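Local atomic coordinates of uncharacterized LolA superfamily protein NE2245 (Nitrosomonas europaea ATCC 19718, PDB entry 3BUU), a protein that is of unknown function but belongs to the LolA superfamily, and so may bind lipoproteins or other lipidic ligands in the bacterial envelope. Residues Leu13-Asp17 and Ala109-Gly113; Phe26-Ile32 and Tyr44-Ser50. All blocks are in the same frame, centred on the assembly; numbering follows the deposited sequence. Where two conformers were deposited one is given.

Interaction 1 of 2, residues Leu13-Asp17 and Ala109-Gly113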
loop_
_atom_site.group_PDB
_atom_site.type_symbol
_atom_site.label_atom_id
_atom_site.label_comp_id
_atom_site.label_asym_id
_atom_site.label_seq_id
_atom_site.Cartn_x
_atom_site.Cartn_y
_atom_site.Cartn_z
ATOM N N LEU A 13 -2.109 -12.282 -10.329
ATOM C CA LEU A 13 -1.734 -11.023 -9.698
ATOM C C LEU A 13 -2.633 -9.886 -10.166
ATOM O O LEU A 13 -3.018 -9.039 -9.363
ATOM C CB LEU A 13 -0.265 -10.704 -9.992
ATOM C CG LEU A 13 0.264 -9.533 -9.182
ATOM C CD1 LEU A 13 0.192 -9.757 -7.693
ATOM C CD2 LEU A 13 1.710 -9.219 -9.676
ATOM N N GLU A 14 -2.929 -9.852 -11.462
ATOM C CA GLU A 14 -3.831 -8.828 -12.009
ATOM C C GLU A 14 -5.193 -8.872 -11.345
ATOM O O GLU A 14 -5.786 -7.843 -11.005
ATOM C CB GLU A 14 -4.018 -9.045 -13.523
ATOM C CG GLU A 14 -2.898 -8.474 -14.370
ATOM C CD GLU A 14 -2.825 -9.002 -15.798
ATOM O OE1 GLU A 14 -3.483 -10.006 -16.155
ATOM O OE2 GLU A 14 -2.049 -8.403 -16.573
ATOM N N LYS A 15 -5.705 -10.085 -11.187
ATOM C CA LYS A 15 -7.018 -10.275 -10.585
ATOM C C LYS A 15 -7.025 -9.860 -9.139
ATOM O O LYS A 15 -7.987 -9.219 -8.678
ATOM C CB LYS A 15 -7.548 -11.689 -10.783
ATOM C CG LYS A 15 -7.845 -11.980 -12.248
ATOM C CD LYS A 15 -8.126 -13.411 -12.596
ATOM C CE LYS A 15 -8.278 -13.548 -14.118
ATOM N NZ LYS A 15 -9.405 -12.721 -14.627
ATOM N N ALA A 16 -5.980 -10.204 -8.406
ATOM C CA ALA A 16 -5.883 -9.765 -7.013
ATOM C C ALA A 16 -5.772 -8.227 -6.920
ATOM O O ALA A 16 -6.431 -7.588 -6.077
ATOM C CB ALA A 16 -4.717 -10.470 -6.332
ATOM N N ASP A 17 -4.937 -7.626 -7.782
ATOM C CA ASP A 17 -4.841 -6.167 -7.819
ATOM C C ASP A 17 -6.183 -5.499 -8.089
ATOM O O ASP A 17 -6.499 -4.474 -7.474
ATOM C CB ASP A 17 -3.909 -5.693 -8.930
ATOM C CG ASP A 17 -2.415 -5.711 -8.616
ATOM O OD1 ASP A 17 -1.997 -5.769 -7.450
ATOM O OD2 ASP A 17 -1.660 -5.607 -9.635
ATOM N N ALA A 109 -0.538 1.728 -6.068
ATOM C CA ALA A 109 -1.860 1.150 -6.241
ATOM C C ALA A 109 -1.791 -0.359 -6.357
ATOM O O ALA A 109 -2.654 -1.070 -5.831
ATOM C CB ALA A 109 -2.530 1.735 -7.479
ATOM N N ASN A 110 -0.764 -0.841 -7.051
ATOM C CA ASN A 110 -0.805 -2.211 -7.585
ATOM C C ASN A 110 0.492 -2.920 -7.438
ATOM O O ASN A 110 1.541 -2.271 -7.476
ATOM C CB ASN A 110 -1.177 -2.136 -9.056
ATOM C CG ASN A 110 -2.579 -1.545 -9.235
ATOM O OD1 ASN A 110 -3.501 -2.046 -8.620
ATOM N ND2 ASN A 110 -2.725 -0.457 -9.980
ATOM N N PHE A 111 0.470 -4.246 -7.289
ATOM C CA PHE A 111 1.706 -5.014 -7.384
ATOM C C PHE A 111 2.159 -5.153 -8.843
ATOM O O PHE A 111 3.365 -5.137 -9.117
ATOM C CB PHE A 111 1.500 -6.406 -6.807
ATOM C CG PHE A 111 1.319 -6.439 -5.316
ATOM C CD1 PHE A 111 2.332 -6.034 -4.450
ATOM C CD2 PHE A 111 0.127 -6.910 -4.795
ATOM C CE1 PHE A 111 2.131 -6.092 -3.046
ATOM C CE2 PHE A 111 -0.042 -6.999 -3.414
ATOM C CZ PHE A 111 0.967 -6.573 -2.554
ATOM N N THR A 112 1.220 -5.338 -9.765
ATOM C CA THR A 112 1.562 -5.494 -11.190
ATOM C C THR A 112 2.375 -4.297 -11.630
ATOM O O THR A 112 2.030 -3.150 -11.310
ATOM C CB THR A 112 0.308 -5.645 -12.024
ATOM O OG1 THR A 112 -0.365 -6.855 -11.670
ATOM C CG2 THR A 112 0.616 -5.723 -13.519
ATOM N N GLY A 113 3.460 -4.575 -12.353
ATOM C CA GLY A 113 4.358 -3.543 -12.869
ATOM C C GLY A 113 5.575 -3.312 -11.982
ATOM O O GLY A 113 6.620 -2.858 -12.445
HETATM O O HOH W 1 -4.482 -3.091 -6.103
#
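One turn of the helix 9-20, with Asp17 N bonded to Leu13 O at 2.9 Å, faces an irregular loop between the helix 103-107 and the strand 115-125. The backbones come nearest at Asp17 and Asn110, whose CA atoms lie 5.7 Å apart, and separate slightly to 6.4 Å between the CA atoms of Glu14 and Thr112. Asp17 projects its carboxylate into the loop and accepts three hydrogen bonds: Phe111 N to Asp17 OD1 (2.9 Å), Thr112 N to Asp17 OD2 (2.9 Å) and Thr112 OG1 to Asp17 OD2 (2.7 Å). One buried acid thus holds two successive loop amides. Water 1 lies between the main chains, 2.8 Å from Asp17 O and 2.7 Å from Ala109 O. One turn back, Leu13 CD1 packs on Phe111 CB at 3.7 Å, and both side chains reach Leu149 and Leu135 of the sheet. This pins a loop to the N-terminal helix packed against the curved antiparallel sheet, the helix-on-sheet architecture of the LolA-like fold.

Interaction 2 of 2, residues Phe26-Ile32 and Tyr44-Ser50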
loop_
_atom_site.group_PDB
_atom_site.type_symbol
_atom_site.label_atom_id
_atom_site.label_comp_id
_atom_site.label_asym_id
_atom_site.label_seq_id
_atom_site.Cartn_x
_atom_site.Cartn_y
_atom_site.Cartn_z
ATOM N N PHE A 26 -8.633 7.268 -8.544
ATOM C CA PHE A 26 -9.569 7.314 -7.450
ATOM C C PHE A 26 -8.992 8.073 -6.262
ATOM O O PHE A 26 -7.789 8.328 -6.179
ATOM C CB PHE A 26 -10.040 5.883 -7.044
ATOM C CG PHE A 26 -8.986 5.031 -6.398
ATOM C CD1 PHE A 26 -8.796 5.074 -5.008
ATOM C CD2 PHE A 26 -8.192 4.166 -7.139
ATOM C CE1 PHE A 26 -7.821 4.283 -4.397
ATOM C CE2 PHE A 26 -7.209 3.393 -6.501
ATOM C CZ PHE A 26 -7.054 3.445 -5.165
ATOM N N GLN A 27 -9.898 8.406 -5.345
ATOM C CA GLN A 27 -9.603 8.993 -4.059
ATOM C C GLN A 27 -10.010 7.993 -2.982
ATOM O O GLN A 27 -11.021 7.286 -3.122
ATOM C CB GLN A 27 -10.404 10.297 -3.943
ATOM C CG GLN A 27 -10.086 11.010 -2.678
ATOM C CD GLN A 27 -10.930 12.243 -2.504
ATOM O OE1 GLN A 27 -10.830 13.198 -3.267
ATOM N NE2 GLN A 27 -11.786 12.231 -1.491
ATOM N N VAL A 28 -9.258 7.962 -1.879
ATOM C CA VAL A 28 -9.659 7.179 -0.730
ATOM C C VAL A 28 -9.096 7.791 0.539
ATOM O O VAL A 28 -8.038 8.435 0.490
ATOM C CB VAL A 28 -9.248 5.699 -0.897
ATOM C CG1 VAL A 28 -7.740 5.516 -0.860
ATOM C CG2 VAL A 28 -9.934 4.799 0.121
ATOM N N ASN A 29 -9.787 7.586 1.649
ATOM C CA ASN A 29 -9.243 7.971 2.964
ATOM C C ASN A 29 -8.693 6.746 3.658
ATOM O O ASN A 29 -9.290 5.674 3.604
ATOM C CB ASN A 29 -10.339 8.611 3.837
ATOM C CG ASN A 29 -10.980 9.807 3.165
ATOM O OD1 ASN A 29 -10.340 10.573 2.430
ATOM N ND2 ASN A 29 -12.264 9.957 3.392
ATOM N N VAL A 30 -7.565 6.935 4.337
ATOM C CA VAL A 30 -6.915 5.851 5.065
ATOM C C VAL A 30 -6.630 6.264 6.487
ATOM O O VAL A 30 -5.981 7.299 6.707
ATOM C CB VAL A 30 -5.574 5.433 4.384
ATOM C CG1 VAL A 30 -5.082 4.122 5.003
ATOM C CG2 VAL A 30 -5.762 5.287 2.863
ATOM N N ALA A 31 -7.116 5.482 7.441
ATOM C CA ALA A 31 -6.826 5.706 8.859
ATOM C C ALA A 31 -5.875 4.595 9.283
ATOM O O ALA A 31 -6.110 3.443 8.934
ATOM C CB ALA A 31 -8.086 5.617 9.681
ATOM N N ILE A 32 -4.804 4.937 9.970
ATOM C CA ILE A 32 -3.805 3.951 10.359
ATOM C C ILE A 32 -3.642 4.061 11.874
ATOM O O ILE A 32 -3.252 5.106 12.400
ATOM C CB ILE A 32 -2.455 4.159 9.689
ATOM C CG1 ILE A 32 -2.650 4.240 8.179
ATOM C CG2 ILE A 32 -1.489 3.064 10.105
ATOM C CD1 ILE A 32 -1.319 4.391 7.371
ATOM N N TYR A 44 -3.116 8.103 12.742
ATOM C CA TYR A 44 -2.750 8.854 11.564
ATOM C C TYR A 44 -3.878 8.738 10.558
ATOM O O TYR A 44 -4.517 7.674 10.441
ATOM C CB TYR A 44 -1.455 8.291 10.954
ATOM C CG TYR A 44 -0.176 8.742 11.645
ATOM C CD1 TYR A 44 0.693 9.574 10.988
ATOM C CD2 TYR A 44 0.121 8.412 12.981
ATOM C CE1 TYR A 44 1.865 10.032 11.581
ATOM C CE2 TYR A 44 1.284 8.865 13.595
ATOM C CZ TYR A 44 2.144 9.685 12.884
ATOM O OH TYR A 44 3.287 10.171 13.492
ATOM N N ARG A 45 -4.148 9.814 9.835
ATOM C CA ARG A 45 -5.129 9.751 8.755
ATOM C C ARG A 45 -4.589 10.451 7.537
ATOM O O ARG A 45 -3.857 11.458 7.674
ATOM C CB ARG A 45 -6.444 10.417 9.180
ATOM C CG ARG A 45 -7.209 9.752 10.302
ATOM C CD ARG A 45 -8.612 10.363 10.353
ATOM N NE ARG A 45 -9.319 10.042 11.583
ATOM C CZ ARG A 45 -10.181 9.039 11.693
ATOM N NH1 ARG A 45 -10.409 8.244 10.654
ATOM N NH2 ARG A 45 -10.802 8.807 12.842
ATOM N N TYR A 46 -4.956 9.919 6.369
ATOM C CA TYR A 46 -4.466 10.408 5.096
ATOM C C TYR A 46 -5.585 10.472 4.094
ATOM O O TYR A 46 -6.506 9.667 4.123
ATOM C CB TYR A 46 -3.422 9.443 4.504
ATOM C CG TYR A 46 -2.233 9.225 5.415
ATOM C CD1 TYR A 46 -1.096 9.988 5.305
ATOM C CD2 TYR A 46 -2.259 8.229 6.405
ATOM C CE1 TYR A 46 -0.018 9.790 6.148
ATOM C CE2 TYR A 46 -1.165 8.025 7.233
ATOM C CZ TYR A 46 -0.073 8.799 7.101
ATOM O OH TYR A 46 1.001 8.603 7.937
ATOM N N GLN A 47 -5.473 11.398 3.151
ATOM C CA GLN A 47 -6.269 11.364 1.947
ATOM C C GLN A 47 -5.329 11.002 0.815
ATOM O O GLN A 47 -4.265 11.614 0.674
ATOM C CB GLN A 47 -6.903 12.725 1.647
ATOM C CG GLN A 47 -7.729 12.637 0.331
ATOM C CD GLN A 47 -8.114 13.963 -0.282
ATOM O OE1 GLN A 47 -7.328 14.565 -1.016
ATOM N NE2 GLN A 47 -9.337 14.394 -0.039
ATOM N N VAL A 48 -5.730 10.036 -0.009
ATOM C CA VAL A 48 -4.904 9.539 -1.106
ATOM C C VAL A 48 -5.598 9.813 -2.434
ATOM O O VAL A 48 -6.778 9.469 -2.592
ATOM C CB VAL A 48 -4.659 8.035 -0.947
ATOM C CG1 VAL A 48 -3.794 7.537 -2.089
ATOM C CG2 VAL A 48 -3.972 7.778 0.388
ATOM N N LEU A 49 -4.856 10.420 -3.368
ATOM C CA LEU A 49 -5.296 10.583 -4.768
ATOM C C LEU A 49 -4.398 9.603 -5.533
ATOM O O LEU A 49 -3.204 9.816 -5.643
ATOM C CB LEU A 49 -5.044 12.016 -5.210
ATOM C CG LEU A 49 -5.791 13.075 -4.404
ATOM C CD1 LEU A 49 -5.447 14.475 -4.938
ATOM C CD2 LEU A 49 -7.285 12.835 -4.424
ATOM N N SER A 50 -5.001 8.544 -6.055
ATOM C CA SER A 50 -4.278 7.440 -6.644
ATOM C C SER A 50 -4.504 7.337 -8.158
ATOM O O SER A 50 -5.651 7.179 -8.616
ATOM C CB SER A 50 -4.719 6.156 -5.991
ATOM O OG SER A 50 -4.177 5.010 -6.610
HETATM O O HOH W 2 -10.789 13.240 2.260
#
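Every main-chain N and O of the four hydrogen-bonded pairs finds its partner across these two antiparallel strands. From Phe26 N to Ser50 O (3.0 Å) and Ser50 N to Phe26 O (2.8 Å), the ladder runs through Val28 with Val48 and Val30 with Tyr46 to Ile32 N with Tyr44 O (2.8 Å) and Tyr44 N with Ile32 O (3.0 Å). Some carbonyls also meet CA-H groups, as Val48 O does Gln27 CA at 3.2 Å. The strands form the hairpin 26-36/39-51 in the middle of the large antiparallel sheet of the LolA-like fold. Main-chain groups of Gln27, Asn29 and Ala31 bond outward to the strand 202-212, and those of Arg45 to the strand 55-62. On the face with Gln27, Asn29, Arg45 and Gln47, water 2 donates to Asn29 OD1 (2.7 Å) and accepts from Gln47 NE2 (3.0 Å); Gln27 OE1 is bonded to Arg213, while Arg45 NE forms a salt bridge with Glu62. The opposite face, with Val28, Val30 and Val48, is largely apolar: Val30 CG2 meets Val48 CG2 at 3.9 Å, Ile32 CD1 lies 3.6 Å from Tyr46 CE2, and Ser50 CB sits over the Phe26 ring, 3.8 Å from its centroid, in a CH-pi contact.

How the interactions relate
The centres of the two interactions lie 19 Å apart, each about 11 Å from the centre of the single chain. Interaction 2 is nested within the loop closed by interaction 1: helix 9-20 leads into the strand 26-36, the hairpin returns along 39-51, and the chain meets the helix again at 109-113. Interaction 2 is local: its segments are separated by 11 residues, whereas 91 lie between those of interaction 1. They touch where Ala109 CB packs on Ser50 OG at 3.8 Å, so the end of the hairpin strand abuts the loop held by the helix. The two contacts join helix, loop and hairpin side by side, in a fold consistent with the LolA-like family.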